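Local coordinates for protein putative mandelate racemase (PDB 3OZY) that is of unknown function but belongs to the enolase superfamily and probably acts as a magnesium-dependent enzyme on an acid-sugar substrate, at residues Y83-V88 / G283-L288; D157-W162 / A194-L199; E227-I232 / R239-Q244. All coordinates share one frame; numbering follows the deposited sequence.

Interaction 1: residues Y83-V88 / G283-L288. With MG (magnesium ion), chain D.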
ATOM      1  N   TYR A  83      -6.952  13.616  15.994  1.00  8.07           N
ATOM      2  CA  TYR A  83      -5.527  13.864  16.145  1.00  8.59           C
ATOM      3  C   TYR A  83      -4.725  12.576  15.952  1.00  8.27           C
ATOM      4  O   TYR A  83      -3.733  12.554  15.225  1.00  8.87           O
ATOM      5  CB  TYR A  83      -5.239  14.466  17.525  1.00 10.03           C
ATOM      6  CG  TYR A  83      -3.768  14.513  17.864  1.00 10.23           C
ATOM      7  CD1 TYR A  83      -2.917  15.392  17.208  1.00 14.42           C
ATOM      8  CD2 TYR A  83      -3.226  13.682  18.838  1.00 11.77           C
ATOM      9  CE1 TYR A  83      -1.569  15.438  17.500  1.00 17.69           C
ATOM     10  CE2 TYR A  83      -1.870  13.729  19.145  1.00 11.83           C
ATOM     11  CZ  TYR A  83      -1.052  14.606  18.469  1.00 17.27           C
ATOM     12  OH  TYR A  83       0.296  14.661  18.756  1.00 22.19           O
ATOM     13  N   LEU A  84      -5.160  11.501  16.602  1.00  8.31           N
ATOM     14  CA  LEU A  84      -4.389  10.259  16.583  1.00  9.12           C
ATOM     15  C   LEU A  84      -4.323   9.611  15.200  1.00  8.22           C
ATOM     16  O   LEU A  84      -3.302   9.006  14.845  1.00  8.94           O
ATOM     17  CB  LEU A  84      -4.925   9.275  17.626  1.00  9.21           C
ATOM     18  CG  LEU A  84      -4.701   9.741  19.067  1.00  8.97           C
ATOM     19  CD1 LEU A  84      -5.444   8.833  20.035  1.00 10.07           C
ATOM     20  CD2 LEU A  84      -3.215   9.794  19.411  1.00 12.42           C
ATOM     21  N   TRP A  85      -5.383   9.762  14.405  1.00  7.75           N
ATOM     22  CA  TRP A  85      -5.371   9.230  13.042  1.00  8.03           C
ATOM     23  C   TRP A  85      -4.215   9.848  12.272  1.00  8.05           C
ATOM     24  O   TRP A  85      -3.419   9.159  11.630  1.00  7.83           O
ATOM     25  CB  TRP A  85      -6.693   9.527  12.320  1.00  9.19           C
ATOM     26  CG  TRP A  85      -6.862   8.686  11.083  1.00  8.24           C
ATOM     27  CD1 TRP A  85      -7.539   7.502  10.989  1.00  8.97           C
ATOM     28  CD2 TRP A  85      -6.306   8.937   9.781  1.00  8.20           C
ATOM     29  NE1 TRP A  85      -7.451   7.009   9.712  1.00  9.75           N
ATOM     30  CE2 TRP A  85      -6.703   7.869   8.949  1.00  8.38           C
ATOM     31  CE3 TRP A  85      -5.531   9.968   9.234  1.00  9.27           C
ATOM     32  CZ2 TRP A  85      -6.344   7.793   7.605  1.00  8.99           C
ATOM     33  CZ3 TRP A  85      -5.173   9.891   7.886  1.00  9.80           C
ATOM     34  CH2 TRP A  85      -5.581   8.808   7.091  1.00 10.16           C
ATOM     35  N   HIS A  86      -4.128  11.169  12.345  1.00  7.71           N
ATOM     36  CA  HIS A  86      -3.116  11.897  11.596  1.00  9.17           C
ATOM     37  C   HIS A  86      -1.717  11.735  12.168  1.00  8.27           C
ATOM     38  O   HIS A  86      -0.745  11.621  11.414  1.00  9.54           O
ATOM     39  CB  HIS A  86      -3.561  13.348  11.423  1.00 11.47           C
ATOM     40  CG  HIS A  86      -4.783  13.458  10.573  1.00 11.16           C
ATOM     41  ND1 HIS A  86      -4.719  13.623   9.209  1.00 15.12           N
ATOM     42  CD2 HIS A  86      -6.096  13.310  10.869  1.00 11.73           C
ATOM     43  CE1 HIS A  86      -5.938  13.631   8.707  1.00 14.15           C
ATOM     44  NE2 HIS A  86      -6.794  13.435   9.692  1.00 15.12           N
ATOM     45  N   LYS A  87      -1.615  11.650  13.489  1.00  8.80           N
ATOM     46  CA  LYS A  87      -0.332  11.381  14.113  1.00  9.06           C
ATOM     47  C   LYS A  87       0.234  10.066  13.570  1.00  8.37           C
ATOM     48  O   LYS A  87       1.418   9.971  13.230  1.00  9.53           O
ATOM     49  CB  LYS A  87      -0.488  11.301  15.635  1.00  9.83           C
ATOM     50  CG  LYS A  87       0.829  11.092  16.346  1.00 10.02           C
ATOM     51  CD  LYS A  87       0.672  10.910  17.844  1.00 10.97           C
ATOM     52  CE  LYS A  87       2.058  10.852  18.482  1.00 12.16           C
ATOM     53  NZ  LYS A  87       2.030  10.396  19.898  1.00 13.96           N
ATOM     54  N   VAL A  88      -0.616   9.050  13.478  1.00  8.79           N
ATOM     55  CA  VAL A  88      -0.180   7.732  13.022  1.00  9.04           C
ATOM     56  C   VAL A  88       0.118   7.703  11.519  1.00  7.31           C
ATOM     57  O   VAL A  88       1.146   7.172  11.088  1.00  8.25           O
ATOM     58  CB  VAL A  88      -1.230   6.670  13.395  1.00  7.94           C
ATOM     59  CG1 VAL A  88      -0.973   5.349  12.669  1.00  9.19           C
ATOM     60  CG2 VAL A  88      -1.252   6.461  14.906  1.00  8.86           C
ATOM     61  N   GLY A 283     -10.390   3.348   8.687  1.00  7.08           N
ATOM     62  CA  GLY A 283     -11.077   3.411   9.970  1.00  8.30           C
ATOM     63  C   GLY A 283     -12.490   3.934   9.832  1.00  6.98           C
ATOM     64  O   GLY A 283     -12.913   4.296   8.736  1.00  8.28           O
ATOM     65  N   ILE A 284     -13.231   3.953  10.936  1.00  7.35           N
ATOM     66  CA  ILE A 284     -14.482   4.696  10.968  1.00  7.78           C
ATOM     67  C   ILE A 284     -14.226   6.168  10.602  1.00  8.06           C
ATOM     68  O   ILE A 284     -14.971   6.761   9.830  1.00  8.06           O
ATOM     69  CB  ILE A 284     -15.142   4.555  12.352  1.00  7.72           C
ATOM     70  CG1 ILE A 284     -15.793   3.169  12.458  1.00  9.31           C
ATOM     71  CG2 ILE A 284     -16.146   5.670  12.588  1.00  9.78           C
ATOM     72  CD1 ILE A 284     -16.316   2.818  13.861  1.00  9.07           C
ATOM     73  N   THR A 285     -13.153   6.744  11.129  1.00  7.90           N
ATOM     74  CA  THR A 285     -12.820   8.137  10.835  1.00  8.15           C
ATOM     75  C   THR A 285     -12.722   8.386   9.326  1.00  8.96           C
ATOM     76  O   THR A 285     -13.277   9.354   8.795  1.00  8.66           O
ATOM     77  CB  THR A 285     -11.506   8.520  11.524  1.00  7.93           C
ATOM     78  OG1 THR A 285     -11.632   8.260  12.928  1.00  8.71           O
ATOM     79  CG2 THR A 285     -11.168   9.994  11.298  1.00 10.52           C
ATOM     80  N   GLU A 286     -12.040   7.486   8.633  1.00  6.46           N
ATOM     81  CA  GLU A 286     -11.824   7.655   7.203  1.00  7.85           C
ATOM     82  C   GLU A 286     -13.073   7.297   6.380  1.00  8.27           C
ATOM     83  O   GLU A 286     -13.409   7.990   5.413  1.00  8.01           O
ATOM     84  CB  GLU A 286     -10.605   6.846   6.759  1.00  9.49           C
ATOM     85  CG  GLU A 286     -10.120   7.161   5.343  1.00  8.19           C
ATOM     86  CD  GLU A 286      -9.492   8.542   5.205  1.00  9.26           C
ATOM     87  OE1 GLU A 286      -9.401   9.294   6.202  1.00 10.01           O
ATOM     88  OE2 GLU A 286      -9.098   8.885   4.072  1.00  9.56           O
ATOM     89  N   ALA A 287     -13.775   6.234   6.760  1.00  7.24           N
ATOM     90  CA  ALA A 287     -15.002   5.871   6.054  1.00  6.90           C
ATOM     91  C   ALA A 287     -16.051   6.979   6.131  1.00  8.11           C
ATOM     92  O   ALA A 287     -16.790   7.200   5.170  1.00  7.95           O
ATOM     93  CB  ALA A 287     -15.571   4.560   6.595  1.00  8.59           C
ATOM     94  N   LEU A 288     -16.124   7.674   7.265  1.00  8.33           N
ATOM     95  CA  LEU A 288     -17.041   8.804   7.398  1.00  8.77           C
ATOM     96  C   LEU A 288     -16.774   9.846   6.321  1.00  8.16           C
ATOM     97  O   LEU A 288     -17.707  10.379   5.702  1.00  8.83           O
ATOM     98  CB  LEU A 288     -16.908   9.462   8.769  1.00 11.39           C
ATOM     99  CG  LEU A 288     -17.541   8.706   9.933  1.00 13.73           C
ATOM    100  CD1 LEU A 288     -17.105   9.361  11.234  1.00 13.70           C
ATOM    101  CD2 LEU A 288     -19.060   8.701   9.805  1.00 15.53           C
TER
HETATM  102 MG    MG D 391      -3.382  14.565   7.839  1.00 19.00          MG
HETATM  103  O   HOH W   1      -2.878  16.638   9.041  1.00 32.41           O

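Interaction 2: residues D157-W162 / A194-L199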
ATOM      1  N   ASP A 157     -30.698 -22.182  -7.090  1.00  9.73           N
ATOM      2  CA  ASP A 157     -31.128 -22.811  -5.837  1.00 10.94           C
ATOM      3  C   ASP A 157     -30.566 -22.055  -4.641  1.00  9.74           C
ATOM      4  O   ASP A 157     -31.275 -21.783  -3.675  1.00 10.88           O
ATOM      5  CB  ASP A 157     -30.651 -24.267  -5.753  1.00 10.73           C
ATOM      6  CG  ASP A 157     -31.474 -25.222  -6.604  1.00 14.88           C
ATOM      7  OD1 ASP A 157     -32.579 -24.854  -7.064  1.00 13.99           O
ATOM      8  OD2 ASP A 157     -30.997 -26.359  -6.809  1.00 14.87           O
ATOM      9  N   GLU A 158     -29.277 -21.725  -4.694  1.00  9.35           N
ATOM     10  CA  GLU A 158     -28.678 -21.040  -3.559  1.00  9.76           C
ATOM     11  C   GLU A 158     -29.294 -19.651  -3.371  1.00  9.26           C
ATOM     12  O   GLU A 158     -29.590 -19.247  -2.243  1.00 10.07           O
ATOM     13  CB  GLU A 158     -27.153 -20.963  -3.653  1.00 11.20           C
ATOM     14  CG  GLU A 158     -26.595 -20.365  -2.378  1.00 14.63           C
ATOM     15  CD  GLU A 158     -25.092 -20.416  -2.242  1.00 14.40           C
ATOM     16  OE1 GLU A 158     -24.407 -21.057  -3.072  1.00 10.79           O
ATOM     17  OE2 GLU A 158     -24.611 -19.796  -1.258  1.00 14.01           O
ATOM     18  N   LEU A 159     -29.511 -18.928  -4.470  1.00  8.79           N
ATOM     19  CA  LEU A 159     -30.157 -17.621  -4.373  1.00  8.77           C
ATOM     20  C   LEU A 159     -31.538 -17.735  -3.749  1.00  9.92           C
ATOM     21  O   LEU A 159     -31.882 -16.987  -2.829  1.00 10.66           O
ATOM     22  CB  LEU A 159     -30.260 -16.955  -5.745  1.00 10.13           C
ATOM     23  CG  LEU A 159     -30.965 -15.599  -5.749  1.00  9.67           C
ATOM     24  CD1 LEU A 159     -30.239 -14.610  -4.836  1.00  9.50           C
ATOM     25  CD2 LEU A 159     -31.064 -15.055  -7.171  1.00 11.61           C
ATOM     26  N   ALA A 160     -32.336 -18.672  -4.253  1.00  9.99           N
ATOM     27  CA  ALA A 160     -33.676 -18.881  -3.714  1.00 11.43           C
ATOM     28  C   ALA A 160     -33.632 -19.199  -2.220  1.00 10.15           C
ATOM     29  O   ALA A 160     -34.479 -18.737  -1.464  1.00 12.08           O
ATOM     30  CB  ALA A 160     -34.402 -19.984  -4.481  1.00 11.98           C
ATOM     31  N   GLY A 161     -32.631 -19.971  -1.800  1.00 11.46           N
ATOM     32  CA  GLY A 161     -32.435 -20.270  -0.391  1.00 11.49           C
ATOM     33  C   GLY A 161     -32.196 -19.030   0.465  1.00 12.39           C
ATOM     34  O   GLY A 161     -32.788 -18.880   1.534  1.00 12.29           O
ATOM     35  N   TRP A 162     -31.326 -18.127   0.009  1.00 11.09           N
ATOM     36  CA  TRP A 162     -31.065 -16.903   0.778  1.00 11.72           C
ATOM     37  C   TRP A 162     -32.287 -15.983   0.809  1.00  9.80           C
ATOM     38  O   TRP A 162     -32.570 -15.341   1.824  1.00 12.09           O
ATOM     39  CB  TRP A 162     -29.800 -16.170   0.277  1.00 10.08           C
ATOM     40  CG  TRP A 162     -28.573 -16.980   0.513  1.00  9.75           C
ATOM     41  CD1 TRP A 162     -27.696 -17.437  -0.426  1.00 11.12           C
ATOM     42  CD2 TRP A 162     -28.121 -17.494   1.770  1.00 11.10           C
ATOM     43  NE1 TRP A 162     -26.710 -18.188   0.173  1.00 11.78           N
ATOM     44  CE2 TRP A 162     -26.957 -18.246   1.518  1.00 11.10           C
ATOM     45  CE3 TRP A 162     -28.588 -17.390   3.087  1.00 12.26           C
ATOM     46  CZ2 TRP A 162     -26.246 -18.887   2.535  1.00 13.35           C
ATOM     47  CZ3 TRP A 162     -27.881 -18.030   4.095  1.00 13.33           C
ATOM     48  CH2 TRP A 162     -26.726 -18.767   3.812  1.00 13.72           C
ATOM     49  N   ALA A 194     -38.148 -10.207 -10.637  1.00 17.18           N
ATOM     50  CA  ALA A 194     -37.571  -8.864 -10.671  1.00 18.46           C
ATOM     51  C   ALA A 194     -37.380  -8.174  -9.314  1.00 20.86           C
ATOM     52  O   ALA A 194     -36.672  -7.168  -9.228  1.00 24.85           O
ATOM     53  CB  ALA A 194     -38.391  -7.967 -11.606  1.00 28.67           C
ATOM     54  N   ASP A 195     -37.994  -8.701  -8.260  1.00 18.29           N
ATOM     55  CA  ASP A 195     -38.023  -8.000  -6.974  1.00 23.66           C
ATOM     56  C   ASP A 195     -36.833  -8.278  -6.053  1.00 20.72           C
ATOM     57  O   ASP A 195     -36.762  -7.745  -4.943  1.00 23.96           O
ATOM     58  CB  ASP A 195     -39.332  -8.290  -6.234  1.00 32.56           C
ATOM     59  CG  ASP A 195     -40.526  -7.608  -6.875  1.00 35.97           C
ATOM     60  OD1 ASP A 195     -40.320  -6.617  -7.606  1.00 40.52           O
ATOM     61  OD2 ASP A 195     -41.666  -8.059  -6.640  1.00 45.80           O
ATOM     62  N   VAL A 196     -35.904  -9.108  -6.508  1.00 13.15           N
ATOM     63  CA  VAL A 196     -34.707  -9.405  -5.733  1.00 11.47           C
ATOM     64  C   VAL A 196     -33.519  -8.791  -6.453  1.00 10.71           C
ATOM     65  O   VAL A 196     -33.370  -8.975  -7.656  1.00 12.12           O
ATOM     66  CB  VAL A 196     -34.510 -10.929  -5.605  1.00 11.22           C
ATOM     67  CG1 VAL A 196     -33.172 -11.250  -4.949  1.00 12.35           C
ATOM     68  CG2 VAL A 196     -35.678 -11.543  -4.818  1.00 14.17           C
ATOM     69  N   GLU A 197     -32.682  -8.048  -5.731  1.00  7.50           N
ATOM     70  CA  GLU A 197     -31.509  -7.444  -6.362  1.00  7.82           C
ATOM     71  C   GLU A 197     -30.394  -8.464  -6.484  1.00  8.54           C
ATOM     72  O   GLU A 197     -30.116  -9.205  -5.537  1.00  9.21           O
ATOM     73  CB  GLU A 197     -31.008  -6.223  -5.591  1.00  9.60           C
ATOM     74  CG  GLU A 197     -32.030  -5.085  -5.459  1.00  9.19           C
ATOM     75  CD  GLU A 197     -32.344  -4.369  -6.768  1.00 12.42           C
ATOM     76  OE1 GLU A 197     -31.659  -4.589  -7.795  1.00 11.17           O
ATOM     77  OE2 GLU A 197     -33.280  -3.539  -6.759  1.00 20.23           O
ATOM     78  N   ILE A 198     -29.769  -8.516  -7.655  1.00  6.89           N
ATOM     79  CA  ILE A 198     -28.650  -9.412  -7.879  1.00  8.14           C
ATOM     80  C   ILE A 198     -27.414  -8.581  -8.175  1.00  6.85           C
ATOM     81  O   ILE A 198     -27.394  -7.789  -9.129  1.00  7.98           O
ATOM     82  CB  ILE A 198     -28.932 -10.405  -9.038  1.00  8.00           C
ATOM     83  CG1 ILE A 198     -30.154 -11.277  -8.719  1.00  8.60           C
ATOM     84  CG2 ILE A 198     -27.719 -11.283  -9.297  1.00 10.11           C
ATOM     85  CD1 ILE A 198     -30.612 -12.148  -9.880  1.00  8.79           C
ATOM     86  N   LEU A 199     -26.401  -8.759  -7.336  1.00  6.48           N
ATOM     87  CA  LEU A 199     -25.122  -8.062  -7.439  1.00  5.69           C
ATOM     88  C   LEU A 199     -24.095  -9.046  -7.980  1.00  6.82           C
ATOM     89  O   LEU A 199     -24.228 -10.248  -7.764  1.00  6.94           O
ATOM     90  CB  LEU A 199     -24.677  -7.609  -6.048  1.00  7.11           C
ATOM     91  CG  LEU A 199     -25.459  -6.491  -5.349  1.00  6.07           C
ATOM     92  CD1 LEU A 199     -26.964  -6.734  -5.267  1.00  8.13           C
ATOM     93  CD2 LEU A 199     -24.871  -6.305  -3.960  1.00  8.61           C
TER

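Interaction 3: residues E227-I232 / R239-Q244. With MG (magnesium ion), chain C.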
ATOM      1  N   GLU A 227     -19.086  -5.324  -9.243  1.00  6.14           N
ATOM      2  CA  GLU A 227     -18.060  -5.016  -8.245  1.00  6.05           C
ATOM      3  C   GLU A 227     -16.695  -5.567  -8.659  1.00  6.32           C
ATOM      4  O   GLU A 227     -16.602  -6.683  -9.181  1.00  5.85           O
ATOM      5  CB  GLU A 227     -18.497  -5.595  -6.900  1.00  5.80           C
ATOM      6  CG  GLU A 227     -17.434  -5.599  -5.832  1.00  6.25           C
ATOM      7  CD  GLU A 227     -17.990  -5.973  -4.480  1.00  6.23           C
ATOM      8  OE1 GLU A 227     -19.230  -6.055  -4.338  1.00  6.36           O
ATOM      9  OE2 GLU A 227     -17.188  -6.178  -3.546  1.00  7.16           O
ATOM     10  N   GLU A 228     -15.643  -4.777  -8.416  1.00  6.49           N
ATOM     11  CA  GLU A 228     -14.281  -5.106  -8.849  1.00  5.47           C
ATOM     12  C   GLU A 228     -14.266  -5.773 -10.226  1.00  5.72           C
ATOM     13  O   GLU A 228     -13.714  -6.859 -10.410  1.00  5.67           O
ATOM     14  CB  GLU A 228     -13.534  -5.954  -7.809  1.00  6.04           C
ATOM     15  CG  GLU A 228     -13.172  -5.178  -6.542  1.00  6.42           C
ATOM     16  CD  GLU A 228     -12.057  -5.850  -5.768  1.00  6.78           C
ATOM     17  OE1 GLU A 228     -11.993  -7.103  -5.783  1.00  7.89           O
ATOM     18  OE2 GLU A 228     -11.233  -5.140  -5.155  1.00  7.25           O
ATOM     19  N   PRO A 229     -14.856  -5.110 -11.224  1.00  5.70           N
ATOM     20  CA  PRO A 229     -14.871  -5.732 -12.554  1.00  6.36           C
ATOM     21  C   PRO A 229     -13.463  -5.882 -13.125  1.00  6.65           C
ATOM     22  O   PRO A 229     -13.208  -6.827 -13.882  1.00  8.78           O
ATOM     23  CB  PRO A 229     -15.669  -4.730 -13.390  1.00  6.78           C
ATOM     24  CG  PRO A 229     -15.458  -3.399 -12.688  1.00  6.01           C
ATOM     25  CD  PRO A 229     -15.468  -3.769 -11.224  1.00  6.90           C
ATOM     26  N   LEU A 230     -12.563  -4.966 -12.756  1.00  6.59           N
ATOM     27  CA  LEU A 230     -11.201  -4.908 -13.287  1.00  5.92           C
ATOM     28  C   LEU A 230     -10.215  -4.774 -12.146  1.00  5.63           C
ATOM     29  O   LEU A 230     -10.594  -4.515 -11.005  1.00  6.53           O
ATOM     30  CB  LEU A 230     -11.032  -3.673 -14.184  1.00  6.32           C
ATOM     31  CG  LEU A 230     -12.045  -3.512 -15.319  1.00  6.24           C
ATOM     32  CD1 LEU A 230     -11.940  -2.121 -15.924  1.00  9.06           C
ATOM     33  CD2 LEU A 230     -11.835  -4.573 -16.391  1.00  8.68           C
ATOM     34  N   SER A 231      -8.937  -4.918 -12.467  1.00  7.06           N
ATOM     35  CA  SER A 231      -7.881  -4.506 -11.559  1.00  6.16           C
ATOM     36  C   SER A 231      -8.198  -3.140 -10.966  1.00  6.46           C
ATOM     37  O   SER A 231      -8.554  -2.204 -11.698  1.00  6.86           O
ATOM     38  CB  SER A 231      -6.570  -4.397 -12.333  1.00  7.82           C
ATOM     39  OG  SER A 231      -5.594  -3.729 -11.543  1.00  8.90           O
ATOM     40  N   ILE A 232      -8.038  -3.005  -9.652  0.52  6.44           N
ATOM     41  CA  ILE A 232      -8.246  -1.704  -9.018  0.52  6.75           C
ATOM     42  C   ILE A 232      -7.216  -0.674  -9.468  0.52  7.07           C
ATOM     43  O   ILE A 232      -7.373   0.510  -9.195  0.52  6.60           O
ATOM     44  CB  ILE A 232      -8.249  -1.769  -7.463  0.52  6.02           C
ATOM     45  CG1 ILE A 232      -6.830  -1.694  -6.879  0.52  6.84           C
ATOM     46  CG2 ILE A 232      -9.014  -2.997  -6.974  0.52  6.78           C
ATOM     47  CD1 ILE A 232      -6.013  -2.942  -7.084  0.52  7.05           C
ATOM     48  N   ARG A 239     -13.874   3.851 -15.862  1.00  7.54           N
ATOM     49  CA  ARG A 239     -14.556   4.939 -16.552  1.00  6.97           C
ATOM     50  C   ARG A 239     -15.209   4.432 -17.838  1.00  6.89           C
ATOM     51  O   ARG A 239     -16.352   4.777 -18.138  1.00  7.50           O
ATOM     52  CB  ARG A 239     -13.607   6.098 -16.868  1.00  7.57           C
ATOM     53  CG  ARG A 239     -14.345   7.301 -17.481  1.00  9.70           C
ATOM     54  CD  ARG A 239     -13.392   8.292 -18.159  1.00 10.33           C
ATOM     55  NE  ARG A 239     -12.798   7.723 -19.361  1.00 11.66           N
ATOM     56  CZ  ARG A 239     -13.455   7.512 -20.499  1.00 16.14           C
ATOM     57  NH1 ARG A 239     -14.744   7.830 -20.604  1.00 17.27           N
ATOM     58  NH2 ARG A 239     -12.821   6.978 -21.535  1.00 17.58           N
ATOM     59  N   ILE A 240     -14.485   3.607 -18.588  1.00  7.05           N
ATOM     60  CA  ILE A 240     -15.020   3.053 -19.828  1.00  7.50           C
ATOM     61  C   ILE A 240     -16.306   2.266 -19.564  1.00  7.16           C
ATOM     62  O   ILE A 240     -17.293   2.400 -20.296  1.00  7.46           O
ATOM     63  CB  ILE A 240     -13.964   2.189 -20.532  1.00  7.26           C
ATOM     64  CG1 ILE A 240     -12.832   3.089 -21.042  1.00  8.62           C
ATOM     65  CG2 ILE A 240     -14.587   1.400 -21.691  1.00 10.51           C
ATOM     66  CD1 ILE A 240     -11.584   2.356 -21.489  1.00 10.82           C
ATOM     67  N   LEU A 241     -16.311   1.455 -18.513  1.00  6.33           N
ATOM     68  CA  LEU A 241     -17.512   0.689 -18.169  1.00  7.02           C
ATOM     69  C   LEU A 241     -18.672   1.611 -17.795  1.00  6.86           C
ATOM     70  O   LEU A 241     -19.796   1.441 -18.261  1.00  7.55           O
ATOM     71  CB  LEU A 241     -17.231  -0.284 -17.026  1.00  6.76           C
ATOM     72  CG  LEU A 241     -16.241  -1.402 -17.336  1.00  7.08           C
ATOM     73  CD1 LEU A 241     -15.893  -2.182 -16.068  1.00  7.70           C
ATOM     74  CD2 LEU A 241     -16.824  -2.326 -18.398  1.00  8.61           C
ATOM     75  N   ARG A 242     -18.386   2.599 -16.961  1.00  6.68           N
ATOM     76  CA  ARG A 242     -19.411   3.531 -16.540  1.00  8.73           C
ATOM     77  C   ARG A 242     -19.943   4.363 -17.712  1.00  9.48           C
ATOM     78  O   ARG A 242     -21.134   4.684 -17.768  1.00 10.10           O
ATOM     79  CB  ARG A 242     -18.846   4.409 -15.429  1.00 11.62           C
ATOM     80  CG  ARG A 242     -19.852   5.269 -14.772  1.00 15.53           C
ATOM     81  CD  ARG A 242     -19.312   5.793 -13.469  1.00 10.75           C
ATOM     82  NE  ARG A 242     -20.264   6.757 -12.963  1.00 13.71           N
ATOM     83  CZ  ARG A 242     -20.253   8.046 -13.278  1.00 15.64           C
ATOM     84  NH1 ARG A 242     -19.309   8.532 -14.076  1.00 14.53           N
ATOM     85  NH2 ARG A 242     -21.178   8.854 -12.780  1.00 22.70           N
ATOM     86  N   ALA A 243     -19.064   4.694 -18.656  1.00  8.78           N
ATOM     87  CA  ALA A 243     -19.432   5.492 -19.820  1.00 10.28           C
ATOM     88  C   ALA A 243     -20.428   4.784 -20.736  1.00 10.07           C
ATOM     89  O   ALA A 243     -20.985   5.401 -21.649  1.00 12.30           O
ATOM     90  CB  ALA A 243     -18.180   5.881 -20.603  1.00 11.80           C
ATOM     91  N   GLN A 244     -20.660   3.491 -20.520  1.00  8.41           N
ATOM     92  CA  GLN A 244     -21.645   2.795 -21.340  1.00  9.07           C
ATOM     93  C   GLN A 244     -23.069   3.222 -20.988  1.00  8.15           C
ATOM     94  O   GLN A 244     -24.002   2.937 -21.734  1.00 10.95           O
ATOM     95  CB  GLN A 244     -21.482   1.273 -21.242  1.00  8.76           C
ATOM     96  CG  GLN A 244     -20.079   0.791 -21.632  1.00  9.55           C
ATOM     97  CD  GLN A 244     -19.592   1.382 -22.951  1.00 11.17           C
ATOM     98  OE1 GLN A 244     -20.231   1.212 -23.989  1.00 12.78           O
ATOM     99  NE2 GLN A 244     -18.457   2.080 -22.915  1.00 10.25           N
TER
HETATM  100 MG    MG C 390     -15.800  -7.900  -3.165  1.00  7.94          MG
HETATM  101  O   HOH W   2     -14.379  -7.913  -4.877  1.00  9.12           O
HETATM  102  O   HOH W   3     -14.363  -9.683  -2.541  1.00 12.10           O
HETATM  103  O   HOH W   4     -17.049  -8.560  -1.263  1.00  9.83           O

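Interaction 1: residues Y83-V88 / G283-L288
The carboxylate of Glu286 lies over one face of the Trp85 indole, nearly parallel to it, the two planes only 8° apart, with OE1 of Glu286 held 3.6 Å above the plane of the Trp85 ring and shifted toward its rim. The nearest ring atom is on the six-membered side, Trp85 CZ2 to Glu286 OE1 3.7 Å. A bend at chi2 (70°) of Glu286 swings its carboxylate over the ring, while Trp85 carries CG opposite its own backbone N (chi1 -164°), which directs the indole from helix 81-97 to helix 284-296. At the five-membered side the indole comes obliquely on Thr285, with Trp85 CD1 4.1 Å from Thr285 CB.

The same ring serves its own helix too. Trp85 CE3 sits 3.6 Å over the centre of the His86 imidazole, whose ND1 binds a magnesium ion at 2.1 Å together with His90.

Polar ends are satisfied just outside the contact: Thr285 OG1 bonds to Asp111 and Trp115, and Glu286 OE1 forms a salt bridge with Arg259. A carboxylate oxygen over an electron-rich indole face would by itself be somewhat unfavourable, and Arg259 probably offsets the charge. The two segments thus meet by van der Waals contact, while the indole N-H reaches the carbonyl of Gly282, just ahead of the second helix, and Arg259 supplies the counter-charge where the N-terminal domain joins the barrel.

Interaction 2: residues D157-W162 / A194-L199
No flat group enters between Leu159 and its partners Val196 and Ile198; the planar groups of this contact lie on the helix itself, where the indole of Trp162 receives the carboxylate of Glu158 at its edge. Glu158 OE2 lies practically in the plane of the ring, 7° out of it, and takes the hydrogen of Trp162 NE1 at 3.0 Å along a nearly straight N-H...O line of 169°. The oxygen offers its anti lone pair, the one turned away from its companion OE1. Because the two residues are one helical turn apart, this bond runs beside the helix and limits how the indole can turn.

Toward the strand the helix presents only hydrocarbon. Leu159 has its CG opposite the backbone N (chi1 178°), which carries both methyls toward strand 197-201 and the residue just before it. CD2 meets Ile198 CD1 at 4.0 Å, and also the CG1 of Ile198 at 4.2 Å, the two side chains running roughly at right angles. The other methyl, Leu159 CD1, is a looser neighbour of Val196 CG1 at 4.5 Å. Ile198 does not start out aimed at the helix, but its extended CG1 branch brings the terminal methyl to Leu159.

Leu159 also packs on Ile146, Ala170, Met188 and Val192, and Ile198 on Leu185 and Arg189. Strands 139-146, 169-173 and 197-201 run parallel, with helices 152-164 and 178-192 in the connections between them. This is the right-handed beta-alpha-beta succession of a TIM-type barrel, here the modified (beta/alpha)7beta barrel characteristic of the enolase superfamily, with helix-borne leucine packed on the outer side of the strands.

Interaction 3: residues E227-I232 / R239-Q244
Leu241 delivers a single methyl to Pro229 and Leu230, and its path from the helix explains the contact. CB leaves the backbone toward the loop, CG stands opposite the carbonyl carbon (chi1 -65°), and CD1 then continues outward, opposite CA (chi2 172°). This CD1 of Leu241 meets two side chains. It lies 3.6 Å from Pro229 CG and 3.7 Å from Pro229 CB, the ring and the leucine slipping past one another in opposite directions. It also meets Leu230 tip to tip, Leu230 CD1 to Leu241 CD1 4.0 Å. Beyond the loop, Leu241 also packs on Leu212 and Ile250.

Past helix 235-242, the amide of Gln244 turns back on the chain: its NE2 donates to Ile240 O at 2.9 Å, almost linearly.

At the start of segment 227-232 the chemistry is polar. Glu227 OE2 binds a magnesium ion at 2.2 Å, with Asp201 and Glu254 completing the protein ligands, while its OE1 is held by Lys171 and Gln275. Glu228 acts in the second shell: a water bound to the metal donates to Glu228 OE1 at 2.7 Å.

The contact itself is purely apolar, and it joins the loop that follows strand 225-227 to the next helix: the apolar packing is made by Pro229 and Leu230, whereas the metal is met by Glu227 and, through a water, Glu228.

In the fold
Interaction 1 spans the chain most widely: helix 81-97 of the N-terminal domain meets helix 284-296 of the barrel, and the other two contacts fall within the loop it closes, interaction 2 before interaction 3. Both of these belong to the barrel. Strand 197-201 of interaction 2 runs parallel to strand 225-227, which leads into interaction 3; the nearest atoms of interactions 2 and 3 are about 6 Å apart. Interaction 1 lies farther off, its centre 37 Å from that of interaction 2 and 28 Å from that of interaction 3. The three contacts thus lie at a domain interface, in the barrel wall and beside the Asp201, Glu227 and Glu254 magnesium site, respectively.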